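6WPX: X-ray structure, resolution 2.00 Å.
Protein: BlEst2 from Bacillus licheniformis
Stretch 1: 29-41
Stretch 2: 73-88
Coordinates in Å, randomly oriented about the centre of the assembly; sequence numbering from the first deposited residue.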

# COMPACT_ATOMS: atom_id res chain seq x y z
N GLY A 29 0.96 -14.19 15.90
CA GLY A 29 1.46 -15.57 15.94
C GLY A 29 2.71 -15.75 16.80
O GLY A 29 2.76 -15.20 17.90
N ASN A 30 3.67 -16.50 16.28
CA ASN A 30 4.94 -16.83 16.97
C ASN A 30 6.01 -16.95 15.90
O ASN A 30 6.20 -18.04 15.45
CB ASN A 30 4.79 -18.13 17.76
CG ASN A 30 6.06 -18.69 18.36
OD1 ASN A 30 7.11 -18.07 18.36
ND2 ASN A 30 5.98 -19.91 18.84
N PRO A 31 6.69 -15.85 15.49
CA PRO A 31 7.68 -15.89 14.43
C PRO A 31 8.65 -17.07 14.45
O PRO A 31 9.26 -17.30 15.46
CB PRO A 31 8.41 -14.55 14.50
CG PRO A 31 7.42 -13.64 15.16
CD PRO A 31 6.50 -14.50 15.98
N GLY A 32 8.77 -17.74 13.32
CA GLY A 32 9.62 -18.92 13.18
C GLY A 32 8.85 -20.22 13.21
O GLY A 32 9.29 -21.22 12.64
N TYR A 33 7.68 -20.21 13.86
CA TYR A 33 6.86 -21.42 13.96
C TYR A 33 6.20 -21.76 12.64
O TYR A 33 5.73 -20.87 11.92
CB TYR A 33 5.84 -21.28 15.10
CG TYR A 33 4.69 -22.27 15.07
CD1 TYR A 33 4.86 -23.58 15.54
CD2 TYR A 33 3.42 -21.88 14.68
CE1 TYR A 33 3.80 -24.48 15.55
CE2 TYR A 33 2.35 -22.77 14.70
CZ TYR A 33 2.54 -24.07 15.15
OH TYR A 33 1.48 -24.95 15.19
N TRP A 34 6.20 -23.06 12.30
CA TRP A 34 5.50 -23.55 11.11
C TRP A 34 4.92 -24.91 11.42
O TRP A 34 5.40 -25.60 12.31
CB TRP A 34 6.42 -23.59 9.87
CG TRP A 34 7.53 -24.59 9.96
CD1 TRP A 34 8.79 -24.39 10.44
CD2 TRP A 34 7.48 -25.97 9.52
NE1 TRP A 34 9.54 -25.53 10.28
CE2 TRP A 34 8.76 -26.52 9.73
CE3 TRP A 34 6.48 -26.77 8.92
CZ2 TRP A 34 9.06 -27.86 9.44
CZ3 TRP A 34 6.79 -28.08 8.59
CH2 TRP A 34 8.06 -28.62 8.87
N PHE A 35 3.87 -25.30 10.68
CA PHE A 35 3.24 -26.60 10.87
C PHE A 35 2.71 -27.09 9.54
O PHE A 35 2.37 -26.28 8.69
CB PHE A 35 2.12 -26.52 11.92
CG PHE A 35 0.96 -25.61 11.54
CD1 PHE A 35 1.01 -24.25 11.80
CD2 PHE A 35 -0.19 -26.13 10.95
CE1 PHE A 35 -0.05 -23.41 11.44
CE2 PHE A 35 -1.25 -25.29 10.59
CZ PHE A 35 -1.18 -23.94 10.85
N ALA A 36 2.57 -28.40 9.40
CA ALA A 36 2.04 -29.01 8.20
C ALA A 36 0.51 -29.12 8.31
O ALA A 36 -0.01 -29.35 9.40
CB ALA A 36 2.65 -30.38 7.99
N GLY A 37 -0.17 -28.96 7.18
CA GLY A 37 -1.61 -29.18 7.09
C GLY A 37 -1.84 -30.68 7.10
O GLY A 37 -0.88 -31.45 7.14
N ASP A 38 -3.12 -31.10 7.02
CA ASP A 38 -3.47 -32.52 7.02
C ASP A 38 -2.77 -33.28 5.92
O ASP A 38 -2.64 -32.74 4.81
CB ASP A 38 -4.99 -32.74 6.93
CG ASP A 38 -5.75 -32.34 8.19
OD1 ASP A 38 -5.15 -32.39 9.29
OD2 ASP A 38 -6.94 -32.01 8.07
N PRO A 39 -2.26 -34.49 6.19
CA PRO A 39 -1.55 -35.21 5.13
C PRO A 39 -2.49 -35.73 4.06
O PRO A 39 -3.59 -36.20 4.36
CB PRO A 39 -0.85 -36.36 5.89
CG PRO A 39 -1.67 -36.59 7.10
CD PRO A 39 -2.28 -35.26 7.46
N VAL A 40 -2.06 -35.65 2.80
CA VAL A 40 -2.80 -36.18 1.66
C VAL A 40 -2.49 -37.68 1.69
O VAL A 40 -1.33 -38.06 1.94
CB VAL A 40 -2.35 -35.47 0.36
CG1 VAL A 40 -2.90 -36.16 -0.89
CG2 VAL A 40 -2.78 -34.00 0.38
N GLU A 41 -3.52 -38.53 1.51
CA GLU A 41 -3.30 -39.97 1.57
C GLU A 41 -2.29 -40.44 0.53
O GLU A 41 -1.41 -41.21 0.86
CB GLU A 41 -4.63 -40.75 1.44
CG GLU A 41 -4.46 -42.24 1.70
CD GLU A 41 -5.68 -43.13 1.58
OE1 GLU A 41 -5.50 -44.36 1.70
OE2 GLU A 41 -6.80 -42.61 1.38
N ALA A 73 -6.39 -26.92 -0.27
CA ALA A 73 -5.13 -27.57 -0.64
C ALA A 73 -5.24 -29.08 -0.47
O ALA A 73 -4.98 -29.83 -1.42
CB ALA A 73 -3.99 -27.01 0.21
N TRP A 74 -5.68 -29.54 0.71
CA TRP A 74 -5.83 -30.96 1.01
C TRP A 74 -6.82 -31.65 0.07
O TRP A 74 -6.46 -32.68 -0.51
CB TRP A 74 -6.24 -31.16 2.48
CG TRP A 74 -6.38 -32.61 2.86
CD1 TRP A 74 -5.39 -33.44 3.28
CD2 TRP A 74 -7.56 -33.42 2.75
NE1 TRP A 74 -5.88 -34.71 3.48
CE2 TRP A 74 -7.21 -34.72 3.18
CE3 TRP A 74 -8.89 -33.16 2.37
CZ2 TRP A 74 -8.15 -35.77 3.21
CZ3 TRP A 74 -9.80 -34.20 2.38
CH2 TRP A 74 -9.44 -35.48 2.82
N LYS A 75 -8.04 -31.10 -0.11
CA LYS A 75 -9.06 -31.77 -0.94
C LYS A 75 -8.65 -31.86 -2.42
O LYS A 75 -9.19 -32.67 -3.15
CB LYS A 75 -10.45 -31.14 -0.76
CG LYS A 75 -10.71 -29.86 -1.53
CD LYS A 75 -12.09 -29.37 -1.18
CE LYS A 75 -12.42 -28.00 -1.71
NZ LYS A 75 -13.81 -27.64 -1.30
N ASN A 76 -7.71 -31.03 -2.84
CA ASN A 76 -7.21 -31.03 -4.21
C ASN A 76 -5.90 -31.81 -4.34
O ASN A 76 -5.25 -31.74 -5.38
CB ASN A 76 -7.11 -29.61 -4.74
CG ASN A 76 -8.47 -29.03 -5.11
OD1 ASN A 76 -9.11 -29.48 -6.05
ND2 ASN A 76 -8.98 -28.07 -4.34
N GLY A 77 -5.54 -32.55 -3.29
CA GLY A 77 -4.39 -33.45 -3.28
C GLY A 77 -3.05 -32.82 -2.99
O GLY A 77 -2.01 -33.42 -3.29
N TYR A 78 -3.06 -31.63 -2.38
CA TYR A 78 -1.84 -30.93 -2.04
C TYR A 78 -1.54 -30.98 -0.57
O TYR A 78 -2.38 -30.64 0.27
CB TYR A 78 -1.88 -29.45 -2.48
CG TYR A 78 -1.61 -29.26 -3.95
CD1 TYR A 78 -2.62 -29.41 -4.88
CD2 TYR A 78 -0.33 -28.99 -4.41
CE1 TYR A 78 -2.37 -29.28 -6.25
CE2 TYR A 78 -0.06 -28.86 -5.78
CZ TYR A 78 -1.09 -29.01 -6.69
OH TYR A 78 -0.85 -28.92 -8.04
N ASP A 79 -0.31 -31.37 -0.25
CA ASP A 79 0.18 -31.26 1.11
C ASP A 79 0.53 -29.79 1.28
O ASP A 79 0.69 -29.07 0.28
CB ASP A 79 1.39 -32.15 1.36
CG ASP A 79 0.97 -33.56 1.66
OD1 ASP A 79 0.14 -33.76 2.60
OD2 ASP A 79 1.45 -34.47 0.97
N ALA A 80 0.56 -29.32 2.54
CA ALA A 80 0.78 -27.90 2.77
C ALA A 80 1.42 -27.67 4.10
O ALA A 80 1.37 -28.54 4.97
CB ALA A 80 -0.55 -27.14 2.70
N ALA A 81 2.05 -26.50 4.26
CA ALA A 81 2.67 -26.06 5.51
C ALA A 81 2.37 -24.57 5.66
O ALA A 81 2.10 -23.90 4.68
CB ALA A 81 4.18 -26.33 5.51
N PHE A 82 2.31 -24.10 6.89
CA PHE A 82 1.93 -22.71 7.19
C PHE A 82 2.97 -22.19 8.14
O PHE A 82 3.32 -22.89 9.08
CB PHE A 82 0.52 -22.68 7.83
CG PHE A 82 -0.53 -23.35 6.96
CD1 PHE A 82 -0.74 -24.73 7.03
CD2 PHE A 82 -1.25 -22.62 6.02
CE1 PHE A 82 -1.66 -25.36 6.18
CE2 PHE A 82 -2.19 -23.24 5.19
CZ PHE A 82 -2.37 -24.61 5.25
N ILE A 83 3.46 -20.98 7.89
CA ILE A 83 4.53 -20.40 8.70
C ILE A 83 4.15 -19.04 9.29
O ILE A 83 3.41 -18.26 8.67
CB ILE A 83 5.83 -20.34 7.84
CG1 ILE A 83 7.07 -19.93 8.70
CG2 ILE A 83 5.65 -19.42 6.59
CD1 ILE A 83 8.40 -20.18 8.10
N ASP A 84 4.68 -18.75 10.48
CA ASP A 84 4.56 -17.46 11.11
C ASP A 84 5.93 -16.81 10.90
O ASP A 84 6.94 -17.38 11.30
CB ASP A 84 4.32 -17.57 12.63
CG ASP A 84 2.95 -18.05 13.03
OD1 ASP A 84 2.08 -18.16 12.15
OD2 ASP A 84 2.73 -18.29 14.24
N LEU A 85 5.95 -15.66 10.26
CA LEU A 85 7.16 -14.84 10.12
C LEU A 85 6.91 -13.67 11.02
O LEU A 85 5.91 -13.69 11.75
CB LEU A 85 7.38 -14.40 8.66
CG LEU A 85 7.59 -15.51 7.61
CD1 LEU A 85 7.86 -14.91 6.24
CD2 LEU A 85 8.75 -16.47 8.01
N HIS A 86 7.79 -12.65 11.00
CA HIS A 86 7.55 -11.47 11.81
C HIS A 86 6.42 -10.65 11.20
O HIS A 86 6.43 -10.34 10.01
CB HIS A 86 8.80 -10.60 11.95
CG HIS A 86 9.93 -11.26 12.69
ND1 HIS A 86 9.91 -11.37 14.06
CD2 HIS A 86 11.11 -11.74 12.22
CE1 HIS A 86 11.04 -11.99 14.38
NE2 HIS A 86 11.79 -12.23 13.31
N PRO A 87 5.43 -10.26 12.02
CA PRO A 87 4.34 -9.42 11.50
C PRO A 87 4.80 -7.97 11.24
O PRO A 87 4.23 -7.26 10.42
CB PRO A 87 3.32 -9.44 12.65
CG PRO A 87 4.12 -9.64 13.88
CD PRO A 87 5.25 -10.56 13.46
N ASP A 88 5.88 -7.55 11.93
CA ASP A 88 6.41 -6.19 12.04
C ASP A 88 7.88 -6.00 11.61
O ASP A 88 8.47 -4.95 11.92
CB ASP A 88 6.22 -5.75 13.50
CG ASP A 88 7.01 -6.57 14.53
OD1 ASP A 88 7.46 -7.70 14.19
OD2 ASP A 88 7.15 -6.09 15.68
O HOH W 1 0.28 -31.85 4.70
O HOH W 2 -2.83 -30.51 3.11
O HOH W 3 1.05 -36.83 2.20

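Residues 29-41 and 73-88 of BlEst2 meet through a short antiparallel strand pair, burying 957 Å² summed over both sides. Strand 34-36 runs against strand 80-83 at 162° between their N-to-C directions, and the backbone ladder continues past both ends of the short strand. At its centre, Phe35 and Phe82 form a hydrogen-bonded pair that satisfies both amides and both carbonyls: Phe35 N donates to Phe82 O (2.9 Å) and Phe82 N to Phe35 O (2.8 Å). Two residues outward on each side, Asp84 N donates to Tyr33 O (2.8 Å) and Gly37 N to Ala80 O (2.7 Å). Between these rungs lie the non-hydrogen-bonded pairs Trp34-Ile83 and Ala36-Ala81, whose CA atoms approach to 4.1 and 4.0 Å; here CA-H groups supplement the ladder, as in the 3.1 Å contact of Trp34 CA with Phe82 O.

Asp84 organises the start of stretch 1. Its backbone O accepts from Gly32 N (2.7 Å), while its carboxylate OD2 takes the amide of Asn30 (Asn30 N to Asp84 OD2, 2.9 Å); OD1 is satisfied elsewhere in the structure. Asn30 to Tyr33 form a type II turn closed by Tyr33 N donating to Asn30 O (3.1 Å), with Gly32 at a positive phi that suits glycine. Gly29 passes so close to the carboxylate (CA to Asp84 OD2, 3.4 Å) that a CB there would clash with OD2.

The side chains sort by sheet face. Phe35 and Phe82 share one face: their ring planes are near parallel but slid apart, with centroids 5.3 Å apart, so the better-centred contact is Phe82 CB over the face of the Phe35 ring, 4.0 Å from its centroid. The edge of the Phe82 ring meets Gly37 CA, 3.9 Å from Phe82 CE1. Trp34, Ile83, Ala36 and Ala81 occupy the other face, where Trp34 CB packs on Ile83 CB (3.9 Å) and Trp34 CE3 reaches Ala81 CB (4.1 Å). Near the turn, Pro31 CB sits over the His86 ring, 3.9 Å from its centroid, a CH-pi contact.

Beyond Gly37 direct backbone pairing gives way to side chains and water. Asp79 OD1 accepts the amide of Val40 (Val40 N to Asp79 OD1, 2.9 Å), and the indole of Trp74 donates from NE1 to Pro39 O (2.9 Å), near the ring plane as an N-H donor requires. Val40 CG2 packs beside them, 3.9 Å from Trp74 CD1 and 3.4 Å from Tyr78 O.

Three waters bridge the stretches where the strands have ended, at Gly37, Asp38 and Val40. Water 1 lies 2.7 Å from Gly37 O and 2.8 Å from Asp79 OD1, and accepts a weak bond from Ala80 N (3.3 Å). Water 2 donates to Asp38 O (2.8 Å) and Tyr78 O (2.9 Å), linking two carbonyls that cannot bond each other. Water 3 donates to Val40 O (2.7 Å) and to the carboxylate oxygen Asp79 OD2 (2.7 Å), so both carboxylate oxygens of Asp79 are engaged.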